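Local coordinates for glucosamine--fructose-6-phosphate aminotransferase [isomerizing] (Francisella tularensis subsp. tularensis, PDB 3TBF), which probably makes glucosamine 6-phosphate from fructose 6-phosphate and glutamine, here represented by its C-terminal domain, the domain expected to carry out the sugar isomerisation, at residues Arg204-Gly209 against Asp333-Val338; Gly209-Asp214 against Phe340-Gln345; Thr215-Ile220 against Ser348-Ile353. All blocks are in the same frame, centred on the assembly; numbering follows the deposited sequence.

Contact 1 (Arg204-Gly209 against Asp333-Val338); sequences RALVMG and DFSAPV
Leu206 leans across to Ser335, and its outermost methyl makes the contact. Its CB is directed at the other segment but is still 5.8 Å from Ser335 OG, and CG touches nothing across the gap. With CD1 extended away from CA (chi2 179°), that methyl covers the remaining distance, ending 3.9 Å from Ser335 OG and 4.1 Å from Ser335 CB. It meets the serine as an apolar neighbour: the hydroxyl is hydrogen-bonded to Ala330 O, earlier in the chain, so the leucine methyl packs beside an oxygen that already has a partner. Val207 supplies the second touch. Its CG2 comes to 4.1 Å from Val338 CG1, the two branched side chains meeting at a slant with one methyl offered by each. No hydrogen bond links the segments, and the small buried area, 104 Å² over both sides, fits two separate methyl contacts rather than a continuous interface. Helix 335-355 thus lies beside helix 203-211, while other helices pack around parts of the pair: Val207 also rests on Pro22 of helix 21-30, Val338 on Thr168 and Leu171 of helix 165-184, and Pro337 on helix 238-253.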
loop_
_atom_site.group_PDB
_atom_site.type_symbol
_atom_site.label_atom_id
_atom_site.label_comp_id
_atom_site.label_asym_id
_atom_site.label_seq_id
_atom_site.Cartn_x
_atom_site.Cartn_y
_atom_site.Cartn_z
ATOM N N ARG A 204 -24.182 -2.371 16.432
ATOM C CA ARG A 204 -24.131 -3.247 17.598
ATOM C C ARG A 204 -24.812 -4.599 17.362
ATOM O O ARG A 204 -24.225 -5.648 17.588
ATOM C CB ARG A 204 -24.772 -2.558 18.782
ATOM C CG ARG A 204 -24.821 -3.448 19.973
ATOM C CD ARG A 204 -25.100 -2.717 21.275
ATOM N NE ARG A 204 -24.849 -3.623 22.406
ATOM C CZ ARG A 204 -24.561 -3.243 23.647
ATOM N NH1 ARG A 204 -24.470 -1.960 23.957
ATOM N NH2 ARG A 204 -24.373 -4.160 24.579
ATOM N N ALA A 205 -26.043 -4.569 16.879
ATOM C CA ALA A 205 -26.760 -5.805 16.573
ATOM C C ALA A 205 -26.037 -6.620 15.503
ATOM O O ALA A 205 -25.975 -7.839 15.550
ATOM C CB ALA A 205 -28.203 -5.498 16.135
ATOM N N LEU A 206 -25.489 -5.942 14.518
ATOM C CA LEU A 206 -24.873 -6.662 13.403
ATOM C C LEU A 206 -23.548 -7.314 13.885
ATOM O O LEU A 206 -23.188 -8.424 13.476
ATOM C CB LEU A 206 -24.679 -5.700 12.277
ATOM C CG LEU A 206 -25.981 -5.083 11.745
ATOM C CD1 LEU A 206 -25.619 -4.112 10.629
ATOM C CD2 LEU A 206 -26.990 -6.131 11.247
ATOM N N VAL A 207 -22.867 -6.650 14.808
ATOM C CA VAL A 207 -21.630 -7.180 15.321
ATOM C C VAL A 207 -21.930 -8.406 16.151
ATOM O O VAL A 207 -21.254 -9.426 16.075
ATOM C CB VAL A 207 -20.858 -6.110 16.106
ATOM C CG1 VAL A 207 -19.744 -6.727 16.977
ATOM C CG2 VAL A 207 -20.272 -5.037 15.124
HETATM N N MSE A 208 -22.989 -8.317 16.930
HETATM C CA MSE A 208 -23.406 -9.452 17.728
HETATM C C MSE A 208 -23.743 -10.668 16.862
HETATM O O MSE A 208 -23.312 -11.783 17.174
HETATM C CB MSE A 208 -24.568 -9.041 18.603
HETATM C CG MSE A 208 -25.033 -10.128 19.509
HETATM SE SE MSE A 208 -23.727 -10.472 20.940
HETATM C CE MSE A 208 -23.764 -8.849 22.122
ATOM N N GLY A 209 -24.471 -10.451 15.764
ATOM C CA GLY A 209 -24.722 -11.496 14.752
ATOM C C GLY A 209 -23.446 -12.110 14.221
ATOM O O GLY A 209 -23.357 -13.330 13.967
ATOM N N ASP A 333 -22.353 0.837 3.792
ATOM C CA ASP A 333 -20.960 1.297 3.707
ATOM C C ASP A 333 -20.333 1.547 5.035
ATOM O O ASP A 333 -19.121 1.426 5.197
ATOM C CB ASP A 333 -20.852 2.600 2.917
ATOM C CG ASP A 333 -20.899 2.394 1.398
ATOM O OD1 ASP A 333 -20.966 1.207 0.920
ATOM O OD2 ASP A 333 -20.824 3.468 0.709
ATOM N N PHE A 334 -21.135 1.965 5.989
ATOM C CA PHE A 334 -20.550 2.358 7.248
ATOM C C PHE A 334 -20.440 1.139 8.164
ATOM O O PHE A 334 -19.399 0.940 8.830
ATOM C CB PHE A 334 -21.300 3.502 7.887
ATOM C CG PHE A 334 -21.035 4.823 7.255
ATOM C CD1 PHE A 334 -19.829 5.437 7.411
ATOM C CD2 PHE A 334 -21.997 5.475 6.544
ATOM C CE1 PHE A 334 -19.569 6.705 6.841
ATOM C CE2 PHE A 334 -21.760 6.726 6.018
ATOM C CZ PHE A 334 -20.526 7.337 6.172
ATOM N N SER A 335 -21.464 0.294 8.157
ATOM C CA SER A 335 -21.468 -0.829 9.054
ATOM C C SER A 335 -20.652 -1.995 8.573
ATOM O O SER A 335 -19.988 -2.642 9.362
ATOM C CB SER A 335 -22.928 -1.274 9.377
ATOM O OG SER A 335 -23.656 -1.711 8.241
ATOM N N ALA A 336 -20.668 -2.263 7.282
ATOM C CA ALA A 336 -20.140 -3.530 6.785
ATOM C C ALA A 336 -18.665 -3.671 7.013
ATOM O O ALA A 336 -18.207 -4.741 7.376
ATOM C CB ALA A 336 -20.527 -3.787 5.304
ATOM N N PRO A 337 -17.893 -2.597 6.857
ATOM C CA PRO A 337 -16.462 -2.774 7.147
ATOM C C PRO A 337 -16.141 -3.239 8.573
ATOM O O PRO A 337 -15.237 -4.057 8.791
ATOM C CB PRO A 337 -15.889 -1.370 6.913
ATOM C CG PRO A 337 -16.841 -0.815 5.806
ATOM C CD PRO A 337 -18.194 -1.266 6.299
ATOM N N VAL A 338 -16.869 -2.700 9.542
ATOM C CA VAL A 338 -16.753 -3.133 10.919
ATOM C C VAL A 338 -17.271 -4.577 11.084
ATOM O O VAL A 338 -16.596 -5.398 11.666
ATOM C CB VAL A 338 -17.560 -2.218 11.866
ATOM C CG1 VAL A 338 -17.425 -2.721 13.308
ATOM C CG2 VAL A 338 -17.137 -0.765 11.728
#

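Contact 2 (Gly209-Asp214 against Phe340-Gln345); sequences GALKLD and FTIPLQ
Ala210 sets its methyl against the branch point of Ile342. The alanine CB is 3.8 Å from Ile342 CB, 4.0 Å from Ile342 CG2 and 4.1 Å from Ile342 CG1, so one small group touches the whole fork of the isoleucine. The two CA atoms are consequently only 6.3 Å apart, a close helix approach that a short side chain allows. Pro343 adds a ring carbon to the same methyl, its CD lying 4.3 Å from Ala210 CB. Leu211 comes in obliquely from the next position: its CB is not aimed at the partner helix, yet CD2 reaches 3.7 Å from Ile342 CG2. That methyl of Ile342 stands anti to the backbone N, with CG1 anti to the carbonyl carbon (chi1 -55°), which lets CG2 serve both Leu211 and Ala210.

Farther out, backbone and side chains position these groups. Pro343 has no amide hydrogen to give to the preceding turn, and helix 335-355 is kinked there; just before it, Thr341 OG1 bonds back to Pro337 O in the preceding turn. On the other side a type I turn from Leu211 to Asp214 follows, closed by Asp214 N to Leu211 O. Helix 13-19 covers Leu211 with Ile18 and Tyr19, and the Tyr19 hydroxyl bonds Asp214 OD2.

All four touching residues are buried and apolar, and no hydrogen bond spans the segments, so the two helices are matched here by shape and by exclusion of water.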
loop_
_atom_site.group_PDB
_atom_site.type_symbol
_atom_site.label_atom_id
_atom_site.label_comp_id
_atom_site.label_asym_id
_atom_site.label_seq_id
_atom_site.Cartn_x
_atom_site.Cartn_y
_atom_site.Cartn_z
ATOM N N GLY A 209 -24.471 -10.451 15.764
ATOM C CA GLY A 209 -24.722 -11.496 14.752
ATOM C C GLY A 209 -23.446 -12.110 14.221
ATOM O O GLY A 209 -23.357 -13.330 13.967
ATOM N N ALA A 210 -22.454 -11.248 14.016
ATOM C CA ALA A 210 -21.181 -11.664 13.437
ATOM C C ALA A 210 -20.523 -12.631 14.420
ATOM O O ALA A 210 -19.999 -13.643 14.014
ATOM C CB ALA A 210 -20.285 -10.449 13.184
ATOM N N LEU A 211 -20.589 -12.302 15.708
ATOM C CA LEU A 211 -20.030 -13.123 16.778
ATOM C C LEU A 211 -20.692 -14.529 16.870
ATOM O O LEU A 211 -20.118 -15.491 17.395
ATOM C CB LEU A 211 -20.204 -12.388 18.115
ATOM C CG LEU A 211 -19.344 -11.135 18.313
ATOM C CD1 LEU A 211 -19.813 -10.281 19.530
ATOM C CD2 LEU A 211 -17.912 -11.518 18.463
ATOM N N LYS A 212 -21.872 -14.653 16.326
ATOM C CA LYS A 212 -22.468 -15.972 16.242
ATOM C C LYS A 212 -21.711 -16.944 15.395
ATOM O O LYS A 212 -21.921 -18.141 15.551
ATOM C CB LYS A 212 -23.878 -15.913 15.665
ATOM C CG LYS A 212 -24.942 -16.135 16.669
ATOM C CD LYS A 212 -24.985 -15.036 17.733
ATOM C CE LYS A 212 -26.454 -14.761 18.173
ATOM N NZ LYS A 212 -26.777 -15.445 19.417
ATOM N N LEU A 213 -20.851 -16.454 14.493
ATOM C CA LEU A 213 -20.127 -17.352 13.607
ATOM C C LEU A 213 -18.952 -18.027 14.292
ATOM O O LEU A 213 -18.230 -18.827 13.675
ATOM C CB LEU A 213 -19.647 -16.601 12.377
ATOM C CG LEU A 213 -20.693 -15.874 11.551
ATOM C CD1 LEU A 213 -19.961 -15.257 10.368
ATOM C CD2 LEU A 213 -21.819 -16.832 11.064
ATOM N N ASP A 214 -18.754 -17.699 15.557
ATOM C CA ASP A 214 -17.613 -18.198 16.343
ATOM C C ASP A 214 -17.405 -19.707 16.198
ATOM O O ASP A 214 -16.344 -20.171 15.743
ATOM C CB ASP A 214 -17.806 -17.764 17.792
ATOM C CG ASP A 214 -16.646 -18.084 18.698
ATOM O OD1 ASP A 214 -15.730 -18.787 18.337
ATOM O OD2 ASP A 214 -16.679 -17.649 19.872
ATOM N N PHE A 340 -17.603 -7.070 8.995
ATOM C CA PHE A 340 -16.861 -8.119 8.340
ATOM C C PHE A 340 -15.528 -8.315 9.022
ATOM O O PHE A 340 -14.909 -9.349 8.772
ATOM C CB PHE A 340 -16.660 -7.793 6.892
ATOM C CG PHE A 340 -17.776 -8.208 6.036
ATOM C CD1 PHE A 340 -18.119 -9.553 5.954
ATOM C CD2 PHE A 340 -18.450 -7.294 5.263
ATOM C CE1 PHE A 340 -19.139 -9.967 5.138
ATOM C CE2 PHE A 340 -19.463 -7.697 4.460
ATOM C CZ PHE A 340 -19.828 -9.040 4.396
ATOM N N THR A 341 -15.066 -7.336 9.823
ATOM C CA THR A 341 -13.831 -7.490 10.587
ATOM C C THR A 341 -13.908 -8.599 11.621
ATOM O O THR A 341 -12.937 -9.321 11.835
ATOM C CB THR A 341 -13.392 -6.177 11.300
ATOM O OG1 THR A 341 -13.098 -5.197 10.318
ATOM C CG2 THR A 341 -12.110 -6.331 12.044
ATOM N N ILE A 342 -15.085 -8.778 12.226
ATOM C CA ILE A 342 -15.232 -9.679 13.330
ATOM C C ILE A 342 -14.855 -11.146 12.995
ATOM O O ILE A 342 -14.121 -11.769 13.736
ATOM C CB ILE A 342 -16.644 -9.608 13.885
ATOM C CG1 ILE A 342 -17.077 -8.164 14.280
ATOM C CG2 ILE A 342 -16.795 -10.525 15.054
ATOM C CD1 ILE A 342 -16.133 -7.296 15.119
ATOM N N PRO A 343 -15.381 -11.700 11.903
ATOM C CA PRO A 343 -15.058 -13.036 11.524
ATOM C C PRO A 343 -13.577 -13.208 11.311
ATOM O O PRO A 343 -13.039 -14.286 11.559
ATOM C CB PRO A 343 -15.773 -13.212 10.146
ATOM C CG PRO A 343 -16.740 -12.121 9.995
ATOM C CD PRO A 343 -16.528 -11.161 11.119
ATOM N N LEU A 344 -12.923 -12.168 10.797
ATOM C CA LEU A 344 -11.541 -12.261 10.500
ATOM C C LEU A 344 -10.783 -12.265 11.820
ATOM O O LEU A 344 -9.756 -12.929 11.963
ATOM C CB LEU A 344 -11.152 -11.113 9.591
ATOM C CG LEU A 344 -11.911 -10.984 8.252
ATOM C CD1 LEU A 344 -11.286 -9.890 7.343
ATOM C CD2 LEU A 344 -11.934 -12.323 7.514
ATOM N N GLN A 345 -11.285 -11.566 12.828
ATOM C CA GLN A 345 -10.590 -11.587 14.126
ATOM C C GLN A 345 -10.758 -12.956 14.718
ATOM O O GLN A 345 -9.821 -13.481 15.287
ATOM C CB GLN A 345 -11.127 -10.572 15.107
ATOM C CG GLN A 345 -11.130 -9.189 14.614
ATOM C CD GLN A 345 -11.971 -8.269 15.463
ATOM O OE1 GLN A 345 -13.046 -8.640 15.964
ATOM N NE2 GLN A 345 -11.464 -7.056 15.663
#

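Contact 3 (Thr215-Ile220 against Ser348-Ile353); sequences TEIDQI and SYHVAI
Asp218 lies flat over the imidazole of His350, the close-packed part of this contact. Its CB sits 3.8 Å from the ring centroid and 11° off the ring normal, a CH-pi contact, and the carboxylate carries the overlap outward, with CG 3.6 Å from His350 ND1. Carboxylate and imidazole planes are just 11° apart: the acid stacks on the ring instead of bonding in its plane. That placement follows from CG standing anti to the backbone N of Asp218 (chi1 -165°). Over the opposite face of the imidazole comes Tyr349 CD2, while NE2 is hydrogen-bonded to Asp214 OD1, which fixes the ring's rotation. Two nearby carboxylates would probably favour a protonated imidazole.

Helix 335-355 belongs to the second SIS domain, an alpha/beta fold on a five-stranded parallel sheet; helix 214-221 packs against it and leads in the chain toward strand 229-234. On the sheet side Ile217 is buried, with CG2 4.1 Å from His350 CD2, and it also packs on Leu326 and, within helix 335-355, on Pro343, Leu346 and Leu347. The outer side is looser: Asp218 and His350 remain partly exposed, and Thr215, Glu216 and Gln219 of the shorter helix are open to solvent.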
loop_
_atom_site.group_PDB
_atom_site.type_symbol
_atom_site.label_atom_id
_atom_site.label_comp_id
_atom_site.label_asym_id
_atom_site.label_seq_id
_atom_site.Cartn_x
_atom_site.Cartn_y
_atom_site.Cartn_z
ATOM N N THR A 215 -18.430 -20.475 16.532
ATOM C CA THR A 215 -18.379 -21.931 16.507
ATOM C C THR A 215 -18.041 -22.465 15.119
ATOM O O THR A 215 -17.133 -23.306 14.996
ATOM C CB THR A 215 -19.725 -22.522 17.068
ATOM O OG1 THR A 215 -19.823 -22.202 18.475
ATOM C CG2 THR A 215 -19.827 -24.033 16.858
ATOM N N GLU A 216 -18.715 -21.989 14.071
ATOM C CA GLU A 216 -18.367 -22.414 12.704
ATOM C C GLU A 216 -16.926 -22.030 12.317
ATOM O O GLU A 216 -16.246 -22.799 11.605
ATOM C CB GLU A 216 -19.302 -21.785 11.682
ATOM C CG GLU A 216 -20.460 -22.680 11.267
ATOM C CD GLU A 216 -21.811 -21.985 11.160
ATOM O OE1 GLU A 216 -21.992 -20.784 11.529
ATOM O OE2 GLU A 216 -22.734 -22.702 10.714
ATOM N N ILE A 217 -16.461 -20.862 12.771
ATOM C CA ILE A 217 -15.088 -20.460 12.454
ATOM C C ILE A 217 -14.085 -21.343 13.178
ATOM O O ILE A 217 -13.038 -21.696 12.598
ATOM C CB ILE A 217 -14.819 -18.989 12.712
ATOM C CG1 ILE A 217 -15.620 -18.144 11.717
ATOM C CG2 ILE A 217 -13.362 -18.692 12.583
ATOM C CD1 ILE A 217 -15.895 -16.760 12.215
ATOM N N ASP A 218 -14.430 -21.772 14.385
ATOM C CA ASP A 218 -13.624 -22.754 15.084
ATOM C C ASP A 218 -13.465 -24.023 14.263
ATOM O O ASP A 218 -12.354 -24.440 14.023
ATOM C CB ASP A 218 -14.216 -23.086 16.456
ATOM C CG ASP A 218 -13.232 -23.821 17.345
ATOM O OD1 ASP A 218 -12.131 -24.134 16.872
ATOM O OD2 ASP A 218 -13.554 -24.073 18.524
ATOM N N GLN A 219 -14.566 -24.610 13.803
ATOM C CA GLN A 219 -14.522 -25.799 12.949
ATOM C C GLN A 219 -13.648 -25.614 11.698
ATOM O O GLN A 219 -12.839 -26.454 11.408
ATOM C CB GLN A 219 -15.913 -26.179 12.472
ATOM C CG GLN A 219 -16.866 -26.709 13.536
ATOM C CD GLN A 219 -18.358 -26.680 13.052
ATOM O OE1 GLN A 219 -18.628 -26.680 11.832
ATOM N NE2 GLN A 219 -19.315 -26.649 14.008
ATOM N N ILE A 220 -13.845 -24.522 10.968
ATOM C CA ILE A 220 -13.063 -24.163 9.775
ATOM C C ILE A 220 -11.542 -24.050 10.025
ATOM O O ILE A 220 -10.702 -24.486 9.239
ATOM C CB ILE A 220 -13.496 -22.776 9.299
ATOM C CG1 ILE A 220 -14.845 -22.816 8.605
ATOM C CG2 ILE A 220 -12.504 -22.190 8.344
ATOM C CD1 ILE A 220 -15.229 -21.408 8.094
ATOM N N SER A 348 -8.506 -15.504 13.194
ATOM C CA SER A 348 -7.126 -15.437 13.584
ATOM C C SER A 348 -6.963 -15.958 14.992
ATOM O O SER A 348 -5.948 -16.570 15.298
ATOM C CB SER A 348 -6.539 -14.014 13.454
ATOM O OG SER A 348 -6.959 -13.220 14.563
ATOM N N TYR A 349 -7.962 -15.740 15.837
ATOM C CA TYR A 349 -7.936 -16.314 17.174
ATOM C C TYR A 349 -7.901 -17.824 17.136
ATOM O O TYR A 349 -7.016 -18.436 17.698
ATOM C CB TYR A 349 -9.121 -15.843 18.007
ATOM C CG TYR A 349 -9.220 -16.573 19.328
ATOM C CD1 TYR A 349 -8.428 -16.206 20.428
ATOM C CD2 TYR A 349 -10.108 -17.659 19.480
ATOM C CE1 TYR A 349 -8.523 -16.890 21.655
ATOM C CE2 TYR A 349 -10.197 -18.354 20.690
ATOM C CZ TYR A 349 -9.399 -17.967 21.775
ATOM O OH TYR A 349 -9.501 -18.672 22.939
ATOM N N HIS A 350 -8.849 -18.440 16.471
ATOM C CA HIS A 350 -8.858 -19.893 16.439
ATOM C C HIS A 350 -7.668 -20.556 15.733
ATOM O O HIS A 350 -7.231 -21.623 16.160
ATOM C CB HIS A 350 -10.133 -20.377 15.817
ATOM C CG HIS A 350 -11.320 -20.118 16.674
ATOM N ND1 HIS A 350 -11.476 -20.684 17.920
ATOM C CD2 HIS A 350 -12.401 -19.334 16.477
ATOM C CE1 HIS A 350 -12.624 -20.285 18.441
ATOM N NE2 HIS A 350 -13.207 -19.468 17.581
ATOM N N VAL A 351 -7.123 -19.931 14.679
ATOM C CA VAL A 351 -6.013 -20.527 13.983
ATOM C C VAL A 351 -4.799 -20.447 14.885
ATOM O O VAL A 351 -3.974 -21.360 14.906
ATOM C CB VAL A 351 -5.806 -19.860 12.656
ATOM C CG1 VAL A 351 -4.456 -20.243 12.020
ATOM C CG2 VAL A 351 -6.985 -20.197 11.787
ATOM N N ALA A 352 -4.742 -19.397 15.698
ATOM C CA ALA A 352 -3.666 -19.253 16.682
ATOM C C ALA A 352 -3.721 -20.362 17.695
ATOM O O ALA A 352 -2.686 -20.936 18.042
ATOM C CB ALA A 352 -3.736 -17.914 17.384
ATOM N N ILE A 353 -4.911 -20.691 18.156
ATOM C CA ILE A 353 -5.041 -21.801 19.101
ATOM C C ILE A 353 -4.609 -23.138 18.470
ATOM O O ILE A 353 -3.795 -23.862 19.037
ATOM C CB ILE A 353 -6.447 -21.945 19.643
ATOM C CG1 ILE A 353 -6.853 -20.664 20.377
ATOM C CG2 ILE A 353 -6.538 -23.157 20.599
ATOM C CD1 ILE A 353 -6.008 -20.329 21.514
#

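The three contacts follow one another along helix 335-355, the residue numbers rising together on both sides, first against helix 203-211 and then, past the turn, against helix 214-221. Contacts 1 and 2 have centres 10 Å apart, share Gly209, and are joined by Val207 CG1 packing 4.1 Å from Ile342 CG1. Contacts 2 and 3, 11 Å apart between centres, meet through Pro343 O, 3.8 Å from Ile217 CD1, and through Asp214 OD1 of contact 2, 2.7 Å from His350 NE2 of contact 3, a probable hydrogen bond. Contacts 1 and 3 do not touch, their nearest atoms being about 8 Å apart. The character changes along the way, from methyl packing to a polar stack.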